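Local coordinates for putative isochorismatase (Streptomyces avermitilis, PDB 3KL2), which is probably a hydrolase of the isochorismatase-like cysteine hydrolase family, although its substrate and precise role have not been established, at residues E32-F37 / A78-A83; G133-A138 / E166-T171; F159-C164 / D184-T189; V179-D184 / M204-M209. One frame throughout, in Å; residues are numbered along the deposited sequence.

In the fold
All four contacts belong to one alpha/beta domain built round a parallel sheet. Contacts 1, 2 and 3 converge beside the probable active site, where E32, K131 and C164 match the acid, lysine and cysteine of the family's triad: E32 OE2 of contact 1 lies 3.4 Å from C164 SG of contact 3, and L134 O of contact 2 is 3.2 Å from C164 CB. Contact 4 sits at the far edge of the sheet, its centre about 22 Å from the centre of contact 1. It shares D184 with contact 3 and touches contact 2 through M169, whose SD is 3.7 Å from T181 CG2. Contacts 2, 3 and 4 also reach the second subunit.

Contact 1: residues E32-F37 / A78-A83; sequences EYQNEF and APITFA
E32 and Q34 meet P79 and I80 at the C-terminal ends of two neighbouring parallel strands, the part of this alpha/beta fold where the isochorismatase family places its active site. The strands are just separating: the E32 amide still reaches A78 O (N to O 2.9 Å), coming from above that carbonyl's plane. Beyond this point the Q34 side chain takes over the bonding. Its amide grips the backbone of I80 on two atoms, much as an adjoining strand would. Q34 OE1 accepts from I80 N at 2.9 Å, while Q34 NE2 gives to I80 O at 2.7 Å in a nearly straight bond (168°) that lies in the amide plane. Together the two bonds fix which way the amide is flipped, and NE2 has a further acceptor in A113 O. Q34 CD rests 3.5 Å from P79 CB, the two side chains crossing at about a right angle. E32 instead lies against I80, its CG 3.6 Å from I80 CG2 and its OE1 3.5 Å from I80 CB. That same OE1 forms a salt bridge with K131, consistent with the acid-lysine pair of the family's triad. The contact thus bridges the exits of strands 26-31 and 75-78, with Q34 as N-cap of helix 35-38 and the loop from I80 onward running toward helix 96-103.

Contact 2: residues G133-A138 / E166-T171; sequences GLDTFA and ESTMRT
D135 reaches into the side of helix 164-174 between S167 and T171. Its CB lies 3.8 Å from S167 CB. CG stands anti to the backbone N (chi1 -178°), 3.4 Å from T171 OG1. OD1 lies over T168 CA at 3.5 Å and turns back to its own segment, accepting from F137 N, which meets it from above the carboxylate plane. OD2 takes the hydroxyl of T171; the OG1 to OD2 separation of 2.5 Å is very short, so its exact length is doubtful. One turn earlier, T168 OG1 is gripped three ways: T136 N points at it from 2.9 Å in a nearly straight bond (168°), T136 OG1 donates from 2.8 Å, and T168 OG1 is itself bonded to C164 O in its own helix. F137 closes the far end, with T168 O at the edge of its ring (3.6 Å from CE2) and T171 CG2 3.5 Å from its CB. The second subunit joins in: its E174 accepts from the amides of L134 and D135, and its R170 bonds to S167 OG. D135 is a helix N-cap, its carboxylate holding the start of helix 136-139 while also tying that start to the helix that begins at C164, the probable nucleophile of this cysteine hydrolase fold.

Contact 3: residues F159-C164 / D184-T189; sequences FLTNCC and DCVAAT
L160 and T161 close tightly on A187, just after the cis peptide bond that joins F159 to L160. A187 O is the focus: T161 N gives it a nearly straight hydrogen bond of 2.8 Å (167°), arriving from above the carbonyl plane, and L160 CA adds a CA-H...O contact at 3.2 Å. T161 OG1 stands anti to its carbonyl carbon (chi1 -57°), lying 3.5 Å from V186 CG2; its polar partner is H194 ND1 on helix 191-205. Beside this bond, F159 CE1 packs obliquely on A187 CB at 3.9 Å, and the F159 ring stacks with F37. The outer side is looser. L160 CD2 still touches A188 CA, but is 4.1 Å from CG2 of the exposed T189. N162 OD1 merely rests near A188 CB, its ND2 being taken by E193 and by D201 of the second subunit. A type I turn runs from L160 to C163, closed by C163 N to L160 O at 2.8 Å. The T161-A187 hydrogen bond is thus backbone to backbone, with side chains packed round it, and it helps hold the cis peptide and the type I turn after it, which lead to C164, probably the nucleophile, as in related cysteine hydrolases.

Contact 4: residues V179-D184 / M204-M209; sequences VITLTD and MFSVPM
Strand pairing at one edge of the sheet joins V179-L182 to V207-M209, two parallel strands whose short axes run 30° apart. V207 N bonds to V179 O at 3.0 Å and M209 N to T181 O at 2.9 Å, whereas the link from T181 N to V207 O is stretched to 3.4 Å and weak. P208, level with T181, has no N-H to give; in a parallel pair its nitrogen faces away from T181, so proline fits the outer strand without costing a bond to the inner strand. The two strands are the ends of a beta-alpha-beta unit, with helix 191-205 as the connection, and 207-209 is the outermost strand on this side of the chain's sheet. Where the inner strand turns its corner, T183 clamps M209 O twice: T183 N comes nearly along the C=O axis at 2.8 Å, and T183 OG1 at 3.0 Å stands well above the carbonyl plane. On the face of T181 and P208, T181 OG1 donates to S206 OG at 2.9 Å, and S206 OG is bonded in turn to F202 O, tying the end of the helix to the strand. F202 also packs on T181 and P208. On the other face, I180 CG2 meets M209 CG at 3.7 Å, the two side chains crossing obliquely, with L19 beside both. V179 N and V207 lie against Y94 of the second subunit, whose hydroxyl bonds to that amide.

Contact 1: residues E32-F37 / A78-A83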
loop_
_atom_site.group_PDB
_atom_site.type_symbol
_atom_site.label_atom_id
_atom_site.label_comp_id
_atom_site.label_asym_id
_atom_site.label_seq_id
_atom_site.Cartn_x
_atom_site.Cartn_y
_atom_site.Cartn_z
ATOM N N GLU A 32 2.572 -0.189 20.706
ATOM C CA GLU A 32 3.705 -0.676 21.471
ATOM C C GLU A 32 3.685 -0.417 22.982
ATOM O O GLU A 32 4.735 -0.160 23.597
ATOM C CB GLU A 32 4.988 -0.149 20.840
ATOM C CG GLU A 32 5.345 -0.984 19.599
ATOM C CD GLU A 32 6.005 -0.196 18.518
ATOM O OE1 GLU A 32 5.734 -0.540 17.350
ATOM O OE2 GLU A 32 6.753 0.764 18.843
ATOM N N TYR A 33 2.517 -0.558 23.608
ATOM C CA TYR A 33 2.508 -0.522 25.043
ATOM C C TYR A 33 2.995 -1.853 25.601
ATOM O O TYR A 33 2.234 -2.546 26.265
ATOM C CB TYR A 33 1.137 -0.206 25.555
ATOM C CG TYR A 33 0.704 1.231 25.392
ATOM C CD1 TYR A 33 0.769 2.131 26.440
ATOM C CD2 TYR A 33 0.195 1.674 24.181
ATOM C CE1 TYR A 33 0.308 3.457 26.285
ATOM C CE2 TYR A 33 -0.229 2.976 24.015
ATOM C CZ TYR A 33 -0.188 3.852 25.073
ATOM O OH TYR A 33 -0.648 5.118 24.845
ATOM N N GLN A 34 4.269 -2.177 25.328
ATOM C CA GLN A 34 4.875 -3.421 25.712
ATOM C C GLN A 34 5.895 -3.178 26.812
ATOM O O GLN A 34 6.467 -2.096 26.882
ATOM C CB GLN A 34 5.581 -4.082 24.516
ATOM C CG GLN A 34 4.610 -4.649 23.453
ATOM C CD GLN A 34 5.237 -4.723 22.121
ATOM O OE1 GLN A 34 5.231 -3.732 21.384
ATOM N NE2 GLN A 34 5.868 -5.854 21.816
ATOM N N ASN A 35 6.148 -4.205 27.627
ATOM C CA ASN A 35 7.054 -4.110 28.742
ATOM C C ASN A 35 8.364 -3.476 28.321
ATOM O O ASN A 35 8.876 -2.613 29.029
ATOM C CB ASN A 35 7.312 -5.483 29.405
ATOM C CG ASN A 35 6.096 -6.017 30.143
ATOM O OD1 ASN A 35 5.476 -5.296 30.929
ATOM N ND2 ASN A 35 5.723 -7.290 29.870
ATOM N N GLU A 36 8.854 -3.843 27.138
ATOM C CA GLU A 36 10.158 -3.373 26.666
ATOM C C GLU A 36 10.338 -1.849 26.796
ATOM O O GLU A 36 11.464 -1.376 27.000
ATOM C CB GLU A 36 10.431 -3.839 25.235
ATOM C CG GLU A 36 11.895 -4.122 24.993
ATOM C CD GLU A 36 12.294 -5.490 25.496
ATOM O OE1 GLU A 36 12.115 -6.449 24.706
ATOM O OE2 GLU A 36 12.804 -5.602 26.655
ATOM N N PHE A 37 9.223 -1.114 26.734
ATOM C CA PHE A 37 9.195 0.348 26.884
ATOM C C PHE A 37 8.641 0.793 28.228
ATOM O O PHE A 37 9.190 1.691 28.870
ATOM C CB PHE A 37 8.261 0.975 25.810
ATOM C CG PHE A 37 8.874 1.158 24.455
ATOM C CD1 PHE A 37 10.105 1.772 24.294
ATOM C CD2 PHE A 37 8.165 0.817 23.326
ATOM C CE1 PHE A 37 10.664 1.982 22.994
ATOM C CE2 PHE A 37 8.697 1.022 22.027
ATOM C CZ PHE A 37 9.931 1.594 21.866
ATOM N N ALA A 78 -1.247 -2.626 19.036
ATOM C CA ALA A 78 -0.304 -2.783 17.944
ATOM C C ALA A 78 1.067 -2.978 18.529
ATOM O O ALA A 78 1.850 -2.052 18.594
ATOM C CB ALA A 78 -0.351 -1.589 17.007
ATOM N N PRO A 79 1.359 -4.206 18.985
ATOM C CA PRO A 79 2.662 -4.537 19.519
ATOM C C PRO A 79 3.606 -4.865 18.402
ATOM O O PRO A 79 3.172 -5.283 17.342
ATOM C CB PRO A 79 2.378 -5.775 20.378
ATOM C CG PRO A 79 1.322 -6.494 19.644
ATOM C CD PRO A 79 0.461 -5.364 19.001
ATOM N N ILE A 80 4.889 -4.658 18.609
ATOM C CA ILE A 80 5.883 -5.076 17.626
ATOM C C ILE A 80 6.622 -6.284 18.224
ATOM O O ILE A 80 6.934 -6.266 19.419
ATOM C CB ILE A 80 6.812 -3.890 17.302
ATOM C CG1 ILE A 80 7.802 -4.234 16.192
ATOM C CG2 ILE A 80 7.622 -3.473 18.491
ATOM C CD1 ILE A 80 8.905 -3.176 16.016
ATOM N N THR A 81 6.911 -7.317 17.429
ATOM C CA THR A 81 7.630 -8.504 17.916
ATOM C C THR A 81 8.507 -9.052 16.818
ATOM O O THR A 81 8.186 -8.812 15.653
ATOM C CB THR A 81 6.656 -9.649 18.244
ATOM O OG1 THR A 81 6.034 -10.044 17.029
ATOM C CG2 THR A 81 5.600 -9.249 19.222
ATOM N N PHE A 82 9.555 -9.820 17.147
ATOM C CA PHE A 82 10.422 -10.428 16.120
ATOM C C PHE A 82 10.713 -11.875 16.478
ATOM O O PHE A 82 10.994 -12.163 17.608
ATOM C CB PHE A 82 11.758 -9.641 15.893
ATOM C CG PHE A 82 11.531 -8.174 15.558
ATOM C CD1 PHE A 82 11.588 -7.728 14.250
ATOM C CD2 PHE A 82 11.181 -7.269 16.552
ATOM C CE1 PHE A 82 11.327 -6.401 13.927
ATOM C CE2 PHE A 82 10.936 -5.924 16.233
ATOM C CZ PHE A 82 11.008 -5.501 14.910
ATOM N N ALA A 83 10.608 -12.783 15.511
ATOM C CA ALA A 83 11.048 -14.137 15.712
ATOM C C ALA A 83 12.506 -14.075 16.167
ATOM O O ALA A 83 13.279 -13.270 15.663
ATOM C CB ALA A 83 10.916 -14.964 14.423
#

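Contact 2: residues G133-A138 / E166-T171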
loop_
_atom_site.group_PDB
_atom_site.type_symbol
_atom_site.label_atom_id
_atom_site.label_comp_id
_atom_site.label_asym_id
_atom_site.label_seq_id
_atom_site.Cartn_x
_atom_site.Cartn_y
_atom_site.Cartn_z
ATOM N N GLY A 133 7.990 -2.998 11.524
ATOM C CA GLY A 133 8.640 -1.740 11.282
ATOM C C GLY A 133 8.006 -0.757 12.195
ATOM O O GLY A 133 7.486 -1.119 13.241
ATOM N N LEU A 134 8.052 0.506 11.798
ATOM C CA LEU A 134 7.631 1.597 12.654
ATOM C C LEU A 134 6.238 2.053 12.346
ATOM O O LEU A 134 5.412 2.333 13.254
ATOM C CB LEU A 134 8.608 2.763 12.499
ATOM C CG LEU A 134 10.109 2.495 12.795
ATOM C CD1 LEU A 134 10.327 1.661 14.099
ATOM C CD2 LEU A 134 10.797 1.872 11.626
ATOM N N ASP A 135 5.958 2.211 11.066
ATOM C CA ASP A 135 4.610 2.600 10.666
ATOM C C ASP A 135 3.661 1.427 10.918
ATOM O O ASP A 135 3.882 0.360 10.426
ATOM C CB ASP A 135 4.641 2.971 9.183
ATOM C CG ASP A 135 3.300 3.439 8.679
ATOM O OD1 ASP A 135 2.303 3.426 9.453
ATOM O OD2 ASP A 135 3.241 3.803 7.481
ATOM N N THR A 136 2.619 1.602 11.704
ATOM C CA THR A 136 1.695 0.515 11.958
ATOM C C THR A 136 0.977 0.075 10.630
ATOM O O THR A 136 0.666 -1.110 10.426
ATOM C CB THR A 136 0.653 0.927 13.091
ATOM O OG1 THR A 136 1.354 1.445 14.228
ATOM C CG2 THR A 136 -0.180 -0.260 13.573
ATOM N N PHE A 137 0.720 0.998 9.701
ATOM C CA PHE A 137 0.091 0.614 8.429
ATOM C C PHE A 137 0.990 -0.182 7.493
ATOM O O PHE A 137 0.482 -0.823 6.598
ATOM C CB PHE A 137 -0.435 1.847 7.705
ATOM C CG PHE A 137 -1.651 2.488 8.373
ATOM C CD1 PHE A 137 -2.923 2.055 8.063
ATOM C CD2 PHE A 137 -1.502 3.491 9.310
ATOM C CE1 PHE A 137 -4.063 2.634 8.655
ATOM C CE2 PHE A 137 -2.638 4.104 9.918
ATOM C CZ PHE A 137 -3.918 3.665 9.592
ATOM N N ALA A 138 2.307 -0.190 7.684
ATOM C CA ALA A 138 3.219 -0.788 6.641
ATOM C C ALA A 138 3.443 -2.311 6.720
ATOM O O ALA A 138 3.888 -2.900 5.763
ATOM C CB ALA A 138 4.602 -0.071 6.618
ATOM N N GLU A 166 4.480 8.898 15.076
ATOM C CA GLU A 166 4.440 9.837 13.986
ATOM C C GLU A 166 4.279 9.143 12.623
ATOM O O GLU A 166 3.584 9.660 11.754
ATOM C CB GLU A 166 5.644 10.736 14.011
ATOM C CG GLU A 166 5.357 12.078 13.390
ATOM C CD GLU A 166 6.549 13.009 13.398
ATOM O OE1 GLU A 166 7.042 13.290 14.486
ATOM O OE2 GLU A 166 6.970 13.464 12.317
ATOM N N SER A 167 4.913 7.983 12.433
ATOM C CA SER A 167 4.819 7.302 11.139
ATOM C C SER A 167 3.395 6.822 10.842
ATOM O O SER A 167 2.905 6.963 9.720
ATOM C CB SER A 167 5.745 6.137 11.071
ATOM O OG SER A 167 7.041 6.600 10.960
ATOM N N THR A 168 2.753 6.271 11.867
ATOM C CA THR A 168 1.398 5.849 11.782
ATOM C C THR A 168 0.416 7.000 11.541
ATOM O O THR A 168 -0.554 6.837 10.850
ATOM C CB THR A 168 1.043 5.143 13.071
ATOM O OG1 THR A 168 1.926 4.020 13.242
ATOM C CG2 THR A 168 -0.471 4.691 13.075
ATOM N N MET A 169 0.609 8.124 12.201
ATOM C CA MET A 169 -0.140 9.363 11.949
ATOM C C MET A 169 0.005 9.822 10.488
ATOM O O MET A 169 -0.961 10.149 9.809
ATOM C CB MET A 169 0.436 10.438 12.852
ATOM C CG MET A 169 -0.296 11.833 12.830
ATOM S SD MET A 169 0.647 13.037 13.784
ATOM C CE MET A 169 2.225 13.025 12.962
ATOM N N ARG A 170 1.231 9.832 9.981
ATOM C CA ARG A 170 1.432 10.308 8.619
ATOM C C ARG A 170 0.654 9.449 7.614
ATOM O O ARG A 170 -0.147 9.959 6.798
ATOM C CB ARG A 170 2.910 10.410 8.303
ATOM C CG ARG A 170 3.584 11.531 9.051
ATOM C CD ARG A 170 5.121 11.453 8.975
ATOM N NE ARG A 170 5.728 12.611 9.648
ATOM C CZ ARG A 170 6.171 13.705 9.035
ATOM N NH1 ARG A 170 6.151 13.817 7.697
ATOM N NH2 ARG A 170 6.681 14.689 9.773
ATOM N N THR A 171 0.831 8.144 7.724
ATOM C CA THR A 171 0.191 7.217 6.822
ATOM C C THR A 171 -1.334 7.236 7.057
ATOM O O THR A 171 -2.111 7.228 6.112
ATOM C CB THR A 171 0.855 5.794 6.914
ATOM O OG1 THR A 171 2.245 5.926 6.621
ATOM C CG2 THR A 171 0.254 4.734 5.921
#

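Contact 3: residues F159-C164 / D184-T189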
loop_
_atom_site.group_PDB
_atom_site.type_symbol
_atom_site.label_atom_id
_atom_site.label_comp_id
_atom_site.label_asym_id
_atom_site.label_seq_id
_atom_site.Cartn_x
_atom_site.Cartn_y
_atom_site.Cartn_z
ATOM N N PHE A 159 4.127 4.657 21.683
ATOM C CA PHE A 159 5.559 4.889 21.564
ATOM C C PHE A 159 5.973 4.640 20.114
ATOM O O PHE A 159 5.294 3.873 19.393
ATOM C CB PHE A 159 6.316 3.849 22.384
ATOM C CG PHE A 159 6.038 3.867 23.863
ATOM C CD1 PHE A 159 6.897 4.536 24.727
ATOM C CD2 PHE A 159 4.981 3.158 24.390
ATOM C CE1 PHE A 159 6.707 4.506 26.082
ATOM C CE2 PHE A 159 4.775 3.108 25.730
ATOM C CZ PHE A 159 5.638 3.799 26.597
ATOM N N LEU A 160 7.023 5.299 19.624
ATOM C CA LEU A 160 7.580 6.523 20.159
ATOM C C LEU A 160 6.957 7.711 19.473
ATOM O O LEU A 160 6.803 7.696 18.244
ATOM C CB LEU A 160 9.064 6.593 19.886
ATOM C CG LEU A 160 9.904 5.538 20.588
ATOM C CD1 LEU A 160 11.242 5.357 19.845
ATOM C CD2 LEU A 160 10.073 5.901 22.044
ATOM N N THR A 161 6.697 8.767 20.252
ATOM C CA THR A 161 6.171 10.023 19.744
ATOM C C THR A 161 6.675 10.430 18.361
ATOM O O THR A 161 5.861 10.731 17.508
ATOM C CB THR A 161 6.570 11.159 20.631
ATOM O OG1 THR A 161 6.112 10.903 21.954
ATOM C CG2 THR A 161 5.985 12.469 20.097
ATOM N N ASN A 162 8.001 10.479 18.153
ATOM C CA ASN A 162 8.532 10.944 16.864
ATOM C C ASN A 162 8.906 9.832 15.908
ATOM O O ASN A 162 9.397 10.108 14.818
ATOM C CB ASN A 162 9.717 11.927 17.025
ATOM C CG ASN A 162 10.850 11.334 17.830
ATOM O OD1 ASN A 162 10.624 10.647 18.826
ATOM N ND2 ASN A 162 12.063 11.545 17.372
ATOM N N CYS A 163 8.652 8.585 16.285
ATOM C CA CYS A 163 8.999 7.476 15.448
ATOM C C CYS A 163 7.727 6.774 14.949
ATOM O O CYS A 163 7.047 7.299 14.075
ATOM C CB CYS A 163 9.961 6.564 16.186
ATOM S SG CYS A 163 10.753 5.383 15.074
ATOM N N CYS A 164 7.387 5.643 15.562
ATOM C CA CYS A 164 6.225 4.826 15.225
ATOM C C CYS A 164 4.892 5.580 15.345
ATOM O O CYS A 164 3.999 5.373 14.536
ATOM C CB CYS A 164 6.206 3.579 16.133
ATOM S SG CYS A 164 7.872 2.791 16.345
ATOM N N ASP A 184 -0.933 13.776 25.468
ATOM C CA ASP A 184 -0.453 13.288 26.769
ATOM C C ASP A 184 -0.568 11.761 26.948
ATOM O O ASP A 184 -0.606 11.298 28.086
ATOM C CB ASP A 184 -1.114 14.036 27.968
ATOM C CG ASP A 184 -2.633 13.907 27.991
ATOM O OD1 ASP A 184 -3.158 13.293 27.052
ATOM O OD2 ASP A 184 -3.315 14.430 28.917
ATOM N N CYS A 185 -0.613 10.984 25.861
ATOM C CA CYS A 185 -0.535 9.499 25.943
ATOM C C CYS A 185 0.525 8.955 25.012
ATOM O O CYS A 185 0.414 7.861 24.483
ATOM C CB CYS A 185 -1.864 8.855 25.609
ATOM S SG CYS A 185 -3.185 9.268 26.692
ATOM N N VAL A 186 1.563 9.732 24.789
ATOM C CA VAL A 186 2.665 9.278 23.980
ATOM C C VAL A 186 3.976 9.622 24.671
ATOM O O VAL A 186 3.985 10.494 25.536
ATOM C CB VAL A 186 2.626 9.896 22.563
ATOM C CG1 VAL A 186 1.348 9.448 21.821
ATOM C CG2 VAL A 186 2.762 11.378 22.630
ATOM N N ALA A 187 5.062 8.949 24.295
ATOM C CA ALA A 187 6.374 9.199 24.868
ATOM C C ALA A 187 7.484 8.906 23.864
ATOM O O ALA A 187 7.291 8.172 22.891
ATOM C CB ALA A 187 6.592 8.387 26.188
ATOM N N ALA A 188 8.644 9.513 24.123
ATOM C CA ALA A 188 9.796 9.413 23.276
ATOM C C ALA A 188 11.027 9.267 24.139
ATOM O O ALA A 188 10.944 9.226 25.362
ATOM C CB ALA A 188 9.917 10.657 22.440
ATOM N N THR A 189 12.178 9.208 23.483
ATOM C CA THR A 189 13.417 9.025 24.178
ATOM C C THR A 189 13.986 10.372 24.660
ATOM O O THR A 189 14.996 10.404 25.329
ATOM C CB THR A 189 14.441 8.290 23.266
ATOM O OG1 THR A 189 14.602 9.018 22.040
ATOM C CG2 THR A 189 13.968 6.886 22.938
#

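Contact 4: residues V179-D184 / M204-M209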
loop_
_atom_site.group_PDB
_atom_site.type_symbol
_atom_site.label_atom_id
_atom_site.label_comp_id
_atom_site.label_asym_id
_atom_site.label_seq_id
_atom_site.Cartn_x
_atom_site.Cartn_y
_atom_site.Cartn_z
ATOM N N VAL A 179 -7.232 11.314 11.843
ATOM C CA VAL A 179 -6.326 10.937 12.934
ATOM C C VAL A 179 -6.402 11.909 14.123
ATOM O O VAL A 179 -6.307 13.104 13.957
ATOM C CB VAL A 179 -4.878 10.899 12.432
ATOM C CG1 VAL A 179 -3.986 10.273 13.471
ATOM C CG2 VAL A 179 -4.820 10.134 11.076
ATOM N N ILE A 180 -6.561 11.386 15.316
ATOM C CA ILE A 180 -6.478 12.178 16.536
ATOM C C ILE A 180 -5.268 11.628 17.290
ATOM O O ILE A 180 -5.175 10.416 17.492
ATOM C CB ILE A 180 -7.730 11.995 17.392
ATOM C CG1 ILE A 180 -8.928 12.665 16.738
ATOM C CG2 ILE A 180 -7.543 12.566 18.788
ATOM C CD1 ILE A 180 -10.232 12.178 17.327
ATOM N N THR A 181 -4.318 12.501 17.632
ATOM C CA THR A 181 -3.166 12.115 18.457
ATOM C C THR A 181 -3.396 12.579 19.873
ATOM O O THR A 181 -3.791 13.709 20.087
ATOM C CB THR A 181 -1.830 12.704 17.958
ATOM O OG1 THR A 181 -1.968 14.114 17.745
ATOM C CG2 THR A 181 -1.408 12.020 16.644
ATOM N N LEU A 182 -3.152 11.678 20.813
ATOM C CA LEU A 182 -3.293 11.911 22.214
ATOM C C LEU A 182 -1.971 12.474 22.722
ATOM O O LEU A 182 -1.008 11.707 23.008
ATOM C CB LEU A 182 -3.630 10.616 22.947
ATOM C CG LEU A 182 -5.045 10.023 22.769
ATOM C CD1 LEU A 182 -5.074 8.580 23.189
ATOM C CD2 LEU A 182 -6.064 10.814 23.572
ATOM N N THR A 183 -1.928 13.805 22.833
ATOM C CA THR A 183 -0.687 14.532 23.151
ATOM C C THR A 183 -0.091 14.127 24.492
ATOM O O THR A 183 1.126 14.107 24.619
ATOM C CB THR A 183 -0.899 16.068 23.131
ATOM O OG1 THR A 183 -1.931 16.433 24.075
ATOM C CG2 THR A 183 -1.300 16.528 21.705
ATOM N N ASP A 184 -0.933 13.776 25.468
ATOM C CA ASP A 184 -0.453 13.288 26.769
ATOM C C ASP A 184 -0.568 11.761 26.948
ATOM O O ASP A 184 -0.606 11.298 28.086
ATOM C CB ASP A 184 -1.114 14.036 27.968
ATOM C CG ASP A 184 -2.633 13.907 27.991
ATOM O OD1 ASP A 184 -3.158 13.293 27.052
ATOM O OD2 ASP A 184 -3.315 14.430 28.917
ATOM N N MET A 204 0.051 19.042 11.348
ATOM C CA MET A 204 0.034 18.869 9.903
ATOM C C MET A 204 -0.698 17.576 9.508
ATOM O O MET A 204 -1.153 17.453 8.384
ATOM C CB MET A 204 1.467 18.774 9.352
ATOM C CG MET A 204 2.388 20.044 9.391
ATOM S SD MET A 204 4.046 19.594 8.725
ATOM C CE MET A 204 4.581 21.234 8.219
ATOM N N PHE A 205 -0.743 16.587 10.391
ATOM C CA PHE A 205 -1.239 15.264 10.018
ATOM C C PHE A 205 -2.357 14.797 10.916
ATOM O O PHE A 205 -2.865 13.702 10.717
ATOM C CB PHE A 205 -0.102 14.244 10.054
ATOM C CG PHE A 205 0.978 14.518 9.052
ATOM C CD1 PHE A 205 0.785 14.222 7.711
ATOM C CD2 PHE A 205 2.170 15.116 9.428
ATOM C CE1 PHE A 205 1.784 14.495 6.743
ATOM C CE2 PHE A 205 3.186 15.363 8.474
ATOM C CZ PHE A 205 2.978 15.052 7.127
ATOM N N SER A 206 -2.747 15.616 11.897
ATOM C CA SER A 206 -3.695 15.171 12.905
ATOM C C SER A 206 -4.441 16.310 13.601
ATOM O O SER A 206 -4.239 17.507 13.318
ATOM C CB SER A 206 -3.025 14.222 13.932
ATOM O OG SER A 206 -2.302 14.898 14.950
ATOM N N VAL A 207 -5.355 15.905 14.468
ATOM C CA VAL A 207 -6.008 16.827 15.380
ATOM C C VAL A 207 -5.501 16.441 16.765
ATOM O O VAL A 207 -5.981 15.468 17.338
ATOM C CB VAL A 207 -7.537 16.710 15.311
ATOM C CG1 VAL A 207 -8.212 17.783 16.218
ATOM C CG2 VAL A 207 -8.016 16.866 13.881
ATOM N N PRO A 208 -4.487 17.159 17.283
ATOM C CA PRO A 208 -3.966 16.788 18.598
ATOM C C PRO A 208 -4.946 17.136 19.732
ATOM O O PRO A 208 -5.506 18.246 19.753
ATOM C CB PRO A 208 -2.664 17.610 18.726
ATOM C CG PRO A 208 -2.402 18.152 17.386
ATOM C CD PRO A 208 -3.737 18.285 16.709
ATOM N N MET A 209 -5.161 16.179 20.633
ATOM C CA MET A 209 -5.988 16.409 21.808
ATOM C C MET A 209 -5.362 15.809 23.064
ATOM O O MET A 209 -4.404 15.012 23.030
ATOM C CB MET A 209 -7.401 15.829 21.626
ATOM C CG MET A 209 -7.923 15.942 20.225
ATOM S SD MET A 209 -9.714 15.980 20.059
ATOM C CE MET A 209 -9.893 17.727 20.571
#